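Local coordinates for HEPN domain-containing protein (Thermotoga maritima, PDB 1O3U) that is of unknown function but belongs to the HEPN family of helical domains, many of which are linked to nucleotidyltransferases or act on RNA, at residues A15-L20 / Q41-A46; A49-M54 / L131-I135; V63-G68 / L80-L85. Numbering follows the deposited sequence.

Contact 1: A15-L20 / Q41-A46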
loop_
_atom_site.group_PDB
_atom_site.type_symbol
_atom_site.label_atom_id
_atom_site.label_comp_id
_atom_site.label_asym_id
_atom_site.label_seq_id
_atom_site.Cartn_x
_atom_site.Cartn_y
_atom_site.Cartn_z
ATOM N N ALA A 15 9.099 1.136 2.095
ATOM C CA ALA A 15 7.659 1.212 1.891
ATOM C C ALA A 15 6.908 0.359 2.907
ATOM O O ALA A 15 5.860 0.764 3.364
ATOM C CB ALA A 15 7.289 0.836 0.484
ATOM N N ALA A 16 7.437 -0.811 3.275
ATOM C CA ALA A 16 6.818 -1.628 4.338
ATOM C C ALA A 16 6.740 -0.838 5.647
ATOM O O ALA A 16 5.715 -0.867 6.329
ATOM C CB ALA A 16 7.567 -2.918 4.567
ATOM N N LYS A 17 7.832 -0.175 6.009
ATOM C CA LYS A 17 7.905 0.570 7.267
ATOM C C LYS A 17 6.958 1.754 7.277
ATOM O O LYS A 17 6.355 2.059 8.309
ATOM C CB LYS A 17 9.351 0.980 7.567
ATOM C CG LYS A 17 10.220 -0.226 7.949
ATOM C CD LYS A 17 11.723 0.083 7.885
ATOM N N ASP A 18 6.781 2.394 6.120
ATOM C CA ASP A 18 5.802 3.468 5.975
ATOM C C ASP A 18 4.379 2.950 6.122
ATOM O O ASP A 18 3.583 3.595 6.799
ATOM C CB ASP A 18 5.921 4.185 4.639
ATOM C CG ASP A 18 7.187 4.988 4.515
ATOM O OD1 ASP A 18 7.904 5.169 5.528
ATOM O OD2 ASP A 18 7.542 5.478 3.416
ATOM N N ASP A 19 4.043 1.829 5.460
ATOM C CA ASP A 19 2.745 1.174 5.674
ATOM C C ASP A 19 2.487 0.847 7.172
ATOM O O ASP A 19 1.377 1.000 7.679
ATOM C CB ASP A 19 2.634 -0.141 4.888
ATOM C CG ASP A 19 2.438 0.065 3.388
ATOM O OD1 ASP A 19 2.045 1.176 2.929
ATOM O OD2 ASP A 19 2.599 -0.890 2.605
ATOM N N LEU A 20 3.513 0.359 7.858
ATOM C CA LEU A 20 3.398 0.061 9.287
ATOM C C LEU A 20 3.072 1.349 10.064
ATOM O O LEU A 20 2.197 1.354 10.915
ATOM C CB LEU A 20 4.672 -0.586 9.839
ATOM C CG LEU A 20 4.575 -1.121 11.279
ATOM C CD1 LEU A 20 3.560 -2.199 11.387
ATOM C CD2 LEU A 20 5.927 -1.571 11.823
ATOM N N GLN A 41 -0.561 -4.841 3.946
ATOM C CA GLN A 41 0.346 -4.248 2.962
ATOM C C GLN A 41 1.809 -4.175 3.439
ATOM O O GLN A 41 2.742 -4.512 2.684
ATOM C CB GLN A 41 -0.174 -2.880 2.538
ATOM C CG GLN A 41 -1.572 -2.917 1.912
ATOM C CD GLN A 41 -1.537 -3.532 0.539
ATOM O OE1 GLN A 41 -0.616 -3.240 -0.256
ATOM N NE2 GLN A 41 -2.500 -4.408 0.252
ATOM N N ALA A 42 2.001 -3.786 4.696
ATOM C CA ALA A 42 3.338 -3.678 5.288
ATOM C C ALA A 42 4.010 -5.049 5.272
ATOM O O ALA A 42 5.176 -5.159 4.909
ATOM C CB ALA A 42 3.251 -3.176 6.667
ATOM N N ALA A 43 3.266 -6.090 5.658
ATOM C CA ALA A 43 3.850 -7.449 5.748
ATOM C C ALA A 43 4.206 -7.958 4.332
ATOM O O ALA A 43 5.271 -8.524 4.096
ATOM C CB ALA A 43 2.891 -8.382 6.419
ATOM N N GLU A 44 3.298 -7.759 3.400
ATOM C CA GLU A 44 3.553 -8.073 1.985
ATOM C C GLU A 44 4.826 -7.440 1.432
ATOM O O GLU A 44 5.680 -8.102 0.802
ATOM C CB GLU A 44 2.339 -7.636 1.144
ATOM C CG GLU A 44 1.126 -8.477 1.369
ATOM C CD GLU A 44 -0.039 -8.127 0.459
ATOM O OE1 GLU A 44 0.194 -7.616 -0.695
ATOM O OE2 GLU A 44 -1.184 -8.433 0.908
ATOM N N LYS A 45 4.967 -6.141 1.646
ATOM C CA LYS A 45 6.101 -5.411 1.135
ATOM C C LYS A 45 7.410 -5.903 1.793
ATOM O O LYS A 45 8.428 -5.996 1.120
ATOM C CB LYS A 45 5.895 -3.905 1.293
ATOM C CG LYS A 45 4.797 -3.326 0.370
ATOM C CD LYS A 45 4.760 -1.822 0.400
ATOM C CE LYS A 45 3.676 -1.219 -0.508
ATOM N NZ LYS A 45 2.407 -0.855 0.170
ATOM N N ALA A 46 7.366 -6.233 3.086
ATOM C CA ALA A 46 8.556 -6.652 3.834
ATOM C C ALA A 46 9.069 -7.966 3.207
ATOM O O ALA A 46 10.251 -8.116 2.913
ATOM C CB ALA A 46 8.227 -6.876 5.288
#
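Helices 11-28 and 32-54 form an antiparallel helical hairpin. Within 15-20 and 41-46 their axes come to 7.7 Å and run at 167°. Small residues allow this closeness. The CA atoms of Ala16 and Ala42 are only 4.1 Å apart. Ala16 CB lies 3.3 Å from the backbone atom Ala42 O, and 4.1 Å from Ala46 CB. Ala42 CB packs against the next turn of 15-20, 3.6 Å from Asp19 CB and 4.3 Å from Leu20 CB. Leu20 and Ala46 also reach Ile125 of helix 104-132, so this apolar side faces the bundle core. The aliphatic part of Lys45 adds to the packing, with its CD 3.7 Å from Ala15 CB. The polar contact is a salt bridge. Lys45 NZ donates a very short hydrogen bond of 2.4 Å to Asp19 OD2. The same NZ bonds Gln41 OE1 of the second subunit, and Gln41 OE1 here accepts from Lys45 NZ of that subunit. Phe37 of the second subunit packs on Asp19. The chemistry thus splits by face: alanines bring the two backbones together, while the Asp19-Lys45 pair ties the hairpin into a polar network across the dimer interface.

Contact 2: A49-M54 / L131-I135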
loop_
_atom_site.group_PDB
_atom_site.type_symbol
_atom_site.label_atom_id
_atom_site.label_comp_id
_atom_site.label_asym_id
_atom_site.label_seq_id
_atom_site.Cartn_x
_atom_site.Cartn_y
_atom_site.Cartn_z
ATOM N N ALA A 49 10.748 -7.517 -0.157
ATOM C CA ALA A 49 12.102 -6.972 -0.026
ATOM C C ALA A 49 13.139 -8.109 0.023
ATOM O O ALA A 49 14.220 -7.973 -0.537
ATOM C CB ALA A 49 12.217 -6.094 1.213
ATOM N N VAL A 50 12.773 -9.252 0.619
ATOM C CA VAL A 50 13.680 -10.414 0.660
ATOM C C VAL A 50 13.860 -11.032 -0.733
ATOM O O VAL A 50 14.989 -11.377 -1.143
ATOM C CB VAL A 50 13.212 -11.508 1.635
ATOM C CG1 VAL A 50 14.244 -12.632 1.706
ATOM C CG2 VAL A 50 12.960 -10.926 3.050
ATOM N N PHE A 51 12.747 -11.251 -1.424
ATOM C CA PHE A 51 12.805 -11.664 -2.824
ATOM C C PHE A 51 13.656 -10.726 -3.670
ATOM O O PHE A 51 14.472 -11.219 -4.432
ATOM C CB PHE A 51 11.417 -11.841 -3.452
ATOM C CG PHE A 51 10.694 -13.050 -2.959
ATOM C CD1 PHE A 51 9.944 -13.002 -1.795
ATOM C CD2 PHE A 51 10.780 -14.254 -3.650
ATOM C CE1 PHE A 51 9.256 -14.129 -1.322
ATOM C CE2 PHE A 51 10.111 -15.390 -3.177
ATOM C CZ PHE A 51 9.358 -15.315 -1.992
ATOM N N GLN A 52 13.507 -9.405 -3.524
ATOM C CA GLN A 52 14.244 -8.448 -4.357
ATOM C C GLN A 52 15.753 -8.576 -4.103
ATOM O O GLN A 52 16.527 -8.589 -5.026
ATOM C CB GLN A 52 13.827 -6.993 -4.124
ATOM C CG GLN A 52 14.312 -6.080 -5.274
ATOM C CD GLN A 52 14.339 -4.575 -4.942
ATOM O OE1 GLN A 52 13.598 -4.103 -4.094
ATOM N NE2 GLN A 52 15.199 -3.826 -5.647
ATOM N N ARG A 53 16.147 -8.669 -2.843
ATOM C CA ARG A 53 17.565 -8.850 -2.491
ATOM C C ARG A 53 18.126 -10.163 -3.056
ATOM O O ARG A 53 19.263 -10.207 -3.515
ATOM C CB ARG A 53 17.751 -8.814 -0.985
ATOM C CG ARG A 53 19.177 -9.096 -0.495
ATOM C CD ARG A 53 20.169 -8.004 -0.744
ATOM N NE ARG A 53 21.526 -8.450 -0.376
ATOM C CZ ARG A 53 22.641 -7.987 -0.896
ATOM N NH1 ARG A 53 22.613 -7.041 -1.830
ATOM N NH2 ARG A 53 23.803 -8.468 -0.481
HETATM N N MSE A 54 17.324 -11.220 -3.038
HETATM C CA MSE A 54 17.745 -12.499 -3.569
HETATM C C MSE A 54 17.705 -12.513 -5.093
HETATM O O MSE A 54 18.225 -13.422 -5.682
HETATM C CB MSE A 54 16.865 -13.642 -3.048
HETATM C CG MSE A 54 17.130 -13.998 -1.619
HETATM SE SE MSE A 54 19.038 -14.466 -1.248
HETATM C CE MSE A 54 19.253 -15.847 -2.614
ATOM N N LEU A 131 16.778 -11.206 8.415
ATOM C CA LEU A 131 17.195 -11.977 7.252
ATOM C C LEU A 131 18.078 -11.147 6.281
ATOM O O LEU A 131 19.190 -11.587 5.906
ATOM C CB LEU A 131 15.949 -12.549 6.527
ATOM C CG LEU A 131 15.658 -14.034 6.612
ATOM C CD1 LEU A 131 14.517 -14.370 5.662
ATOM C CD2 LEU A 131 16.964 -14.892 6.262
ATOM N N LEU A 132 17.617 -9.953 5.898
ATOM C CA LEU A 132 18.355 -9.073 5.003
ATOM C C LEU A 132 19.723 -8.639 5.554
ATOM O O LEU A 132 20.662 -8.410 4.772
ATOM C CB LEU A 132 17.545 -7.844 4.647
ATOM C CG LEU A 132 16.379 -8.154 3.716
ATOM C CD1 LEU A 132 15.373 -7.031 3.688
ATOM C CD2 LEU A 132 16.907 -8.420 2.327
ATOM N N SER A 133 19.831 -8.574 6.876
ATOM C CA SER A 133 21.073 -8.172 7.537
ATOM C C SER A 133 22.117 -9.251 7.398
ATOM O O SER A 133 23.300 -8.978 7.598
ATOM C CB SER A 133 20.843 -7.906 9.028
ATOM O OG SER A 133 19.995 -6.775 9.189
ATOM N N ARG A 134 21.662 -10.472 7.108
ATOM C CA ARG A 134 22.502 -11.648 7.078
ATOM C C ARG A 134 22.777 -12.205 5.678
ATOM O O ARG A 134 23.635 -13.075 5.536
ATOM C CB ARG A 134 21.890 -12.740 7.972
ATOM C CG ARG A 134 22.205 -12.580 9.447
ATOM C CD ARG A 134 21.406 -13.510 10.346
ATOM N N ILE A 135 22.035 -11.744 4.665
ATOM C CA ILE A 135 22.244 -12.163 3.290
ATOM C C ILE A 135 22.717 -10.919 2.535
ATOM O O ILE A 135 23.720 -10.950 1.829
ATOM C CB ILE A 135 20.972 -12.829 2.665
ATOM C CG1 ILE A 135 19.839 -11.827 2.443
ATOM C CG2 ILE A 135 20.492 -14.016 3.525
ATOM C CD1 ILE A 135 18.519 -12.440 2.034
ATOM O OXT ILE A 135 22.183 -9.811 2.666
#
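Leu131 lies toward the end of helix 104-132. Its CD1 lies 4.3 Å from Val50 CG1, and its side chain also touches Phe74. Leu132 reaches Ala49, Val50 and Arg53. Its CA is 6.5 Å from that of Val50, the closest CA pair between the segments. Its CD2 lies 3.4 Å from Arg53 CB and 4.1 Å from Val50 CA, and its CD1 is 4.1 Å from Ala49 CB. Leu132 thus rests on one face of helix 32-54. It also touches Met13 of helix 11-28, so three helices of the HEPN bundle meet here. The contact joins the C-terminal part of helix 32-54 to the C-terminus of the chain, at one end of the bundle. Beyond Leu132, Ser133 takes no part; its OG hydrogen-bonds to Glu129 O. The backbone stays coiled: Arg134 N hydrogen-bonds to Leu131 O at 3.0 Å, and Ile135 N weakly to the same oxygen at 3.1 Å. Ile135, four residues after Leu131, again points toward 49-54. Its CD1 lies 4.3 Å from Val50 CG1 and 3.9 Å from SE of Met54, which is a selenomethionine. Ile135 O lies at the edge of the Arg53 guanidinium, near its plane. Arg53 NE makes a salt bridge with Ile135 OXT, a weak hydrogen bond at 3.4 Å; Arg53 NH2 gives a second weak one to Ile135 O, also 3.4 Å.

Contact 3: V63-G68 / L80-L85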
loop_
_atom_site.group_PDB
_atom_site.type_symbol
_atom_site.label_atom_id
_atom_site.label_comp_id
_atom_site.label_asym_id
_atom_site.label_seq_id
_atom_site.Cartn_x
_atom_site.Cartn_y
_atom_site.Cartn_z
ATOM N N VAL A 63 0.525 -12.595 1.937
ATOM C CA VAL A 63 1.700 -12.853 2.783
ATOM C C VAL A 63 1.924 -14.340 2.961
ATOM O O VAL A 63 3.053 -14.773 2.854
ATOM C CB VAL A 63 1.595 -12.138 4.147
ATOM C CG1 VAL A 63 2.855 -12.354 4.977
ATOM C CG2 VAL A 63 1.362 -10.677 3.902
ATOM N N PRO A 64 0.885 -15.156 3.193
ATOM C CA PRO A 64 1.084 -16.602 3.169
ATOM C C PRO A 64 1.689 -17.099 1.863
ATOM O O PRO A 64 2.540 -17.970 1.963
ATOM C CB PRO A 64 -0.327 -17.166 3.365
ATOM C CG PRO A 64 -1.034 -16.156 4.061
ATOM C CD PRO A 64 -0.513 -14.837 3.528
ATOM N N ASP A 65 1.317 -16.523 0.711
ATOM C CA ASP A 65 1.880 -16.919 -0.584
ATOM C C ASP A 65 3.390 -16.710 -0.551
ATOM O O ASP A 65 4.158 -17.626 -0.796
ATOM C CB ASP A 65 1.301 -16.112 -1.768
ATOM C CG ASP A 65 -0.094 -16.532 -2.167
ATOM O OD1 ASP A 65 -0.532 -17.654 -1.820
ATOM O OD2 ASP A 65 -0.831 -15.778 -2.845
ATOM N N PHE A 66 3.817 -15.501 -0.216
ATOM C CA PHE A 66 5.234 -15.166 -0.289
ATOM C C PHE A 66 6.051 -15.924 0.769
ATOM O O PHE A 66 7.132 -16.411 0.485
ATOM C CB PHE A 66 5.454 -13.668 -0.133
ATOM C CG PHE A 66 4.703 -12.811 -1.129
ATOM C CD1 PHE A 66 4.734 -13.076 -2.479
ATOM C CD2 PHE A 66 4.036 -11.676 -0.695
ATOM C CE1 PHE A 66 4.072 -12.259 -3.375
ATOM C CE2 PHE A 66 3.355 -10.866 -1.604
ATOM C CZ PHE A 66 3.388 -11.163 -2.940
ATOM N N LEU A 67 5.555 -16.026 1.991
ATOM C CA LEU A 67 6.281 -16.816 3.022
ATOM C C LEU A 67 6.396 -18.285 2.685
ATOM O O LEU A 67 7.401 -18.919 2.984
ATOM C CB LEU A 67 5.607 -16.678 4.387
ATOM C CG LEU A 67 5.776 -15.392 5.141
ATOM C CD1 LEU A 67 5.176 -15.602 6.528
ATOM C CD2 LEU A 67 7.292 -14.985 5.260
ATOM N N GLY A 68 5.375 -18.843 2.044
ATOM C CA GLY A 68 5.436 -20.217 1.599
ATOM C C GLY A 68 6.554 -20.406 0.596
ATOM O O GLY A 68 7.302 -21.354 0.706
ATOM N N LEU A 80 5.300 -17.149 12.618
ATOM C CA LEU A 80 5.194 -16.119 11.558
ATOM C C LEU A 80 4.228 -16.548 10.463
ATOM O O LEU A 80 3.538 -15.734 9.921
ATOM C CB LEU A 80 6.553 -15.784 10.964
ATOM C CG LEU A 80 7.503 -15.021 11.886
ATOM C CD1 LEU A 80 8.789 -14.567 11.124
ATOM C CD2 LEU A 80 6.830 -13.837 12.575
ATOM N N MET A 81 4.228 -17.825 10.087
ATOM C CA MET A 81 3.230 -18.301 9.115
ATOM C C MET A 81 1.843 -18.149 9.700
ATOM O O MET A 81 0.940 -17.727 8.988
ATOM C CB MET A 81 3.447 -19.765 8.713
ATOM C CG MET A 81 2.479 -20.261 7.609
ATOM S SD MET A 81 2.400 -19.247 6.024
ATOM C CE MET A 81 4.052 -19.201 5.779
ATOM N N ASP A 82 1.680 -18.504 10.983
ATOM C CA ASP A 82 0.423 -18.304 11.714
ATOM C C ASP A 82 -0.026 -16.837 11.650
ATOM O O ASP A 82 -1.170 -16.552 11.341
ATOM C CB ASP A 82 0.544 -18.715 13.193
ATOM C CG ASP A 82 0.440 -20.219 13.413
ATOM O OD1 ASP A 82 0.545 -20.671 14.598
ATOM O OD2 ASP A 82 0.242 -21.022 12.469
ATOM N N HIS A 83 0.877 -15.921 11.949
ATOM C CA HIS A 83 0.540 -14.491 11.878
ATOM C C HIS A 83 0.134 -14.076 10.468
ATOM O O HIS A 83 -0.790 -13.277 10.279
ATOM C CB HIS A 83 1.715 -13.614 12.306
ATOM C CG HIS A 83 2.172 -13.819 13.717
ATOM N ND1 HIS A 83 1.428 -14.489 14.661
ATOM C CD2 HIS A 83 3.301 -13.410 14.347
ATOM C CE1 HIS A 83 2.090 -14.517 15.805
ATOM N NE2 HIS A 83 3.212 -13.829 15.654
ATOM N N ALA A 84 0.850 -14.614 9.481
ATOM C CA ALA A 84 0.605 -14.283 8.090
ATOM C C ALA A 84 -0.802 -14.690 7.716
ATOM O O ALA A 84 -1.484 -13.985 7.009
ATOM C CB ALA A 84 1.586 -14.964 7.195
ATOM N N LEU A 85 -1.237 -15.824 8.215
ATOM C CA LEU A 85 -2.553 -16.328 7.861
ATOM C C LEU A 85 -3.623 -15.448 8.476
ATOM O O LEU A 85 -4.620 -15.199 7.831
ATOM C CB LEU A 85 -2.707 -17.774 8.275
ATOM C CG LEU A 85 -1.840 -18.630 7.343
ATOM C CD1 LEU A 85 -1.453 -19.948 8.021
ATOM C CD2 LEU A 85 -2.561 -18.865 6.023
#
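Val63 opens helix 63-70 and points its side chain at helix 78-88. Its CG1 lies 3.7 Å from Ala84 CB. Val63 also packs on Ala43 and Glu44 of helix 32-54 and on Ile124 of helix 104-132, so it sits where four helices meet. Pro64 follows, in the first turn. Its ring lies against the backbone and side chains of the partner helix: CG is 3.7 Å from Ala84 O and also 3.7 Å from Leu85 CD2. Its CA is 4.1 Å from Met81 SD. The two short helices form an antiparallel pair, with segment axes 9.0 Å apart at 154°. They pack beside the long helices of the HEPN bundle, and no hydrogen bond crosses between the segments. Phe66 turns its ring away from 80-85, toward Val47 and Lys48 of helix 32-54. Leu67, one turn after Val63, again points at the partner. Its CD1 lies 3.7 Å from Ala84 CB and 3.8 Å from Leu80 O. Ala84 CB thus meets Val63 CG1, Leu67 CD1 and, at 4.2 Å, Pro64 CD. Met81 bends its end back across the gap, and its CE comes to 3.3 Å from Leu67 CB. The same methyl lies 4.0 Å from Gly68 N.

How the contacts relate
Contacts 1 and 2 share helix 32-54, and their centres are 15 Å apart. Contact 1 joins that helix to helix 11-28, its centre about 7 Å from the chain centre. Contact 2 joins it to the end of helix 104-132, about 17 Å from the chain centre. Contact 3 pairs helices 63-70 and 78-88; its centre lies about 14 Å from that of contact 1 and 17 Å from that of contact 2. Along the chain contact 1 closes first, and contact 3 is nested inside the loop that contact 2 closes. Helix 32-54 also packs against helix 63-70 of contact 3, through Glu44 and Phe51. The short helices are thus built onto a long-helix bundle, and contact 1 also meets the second subunit.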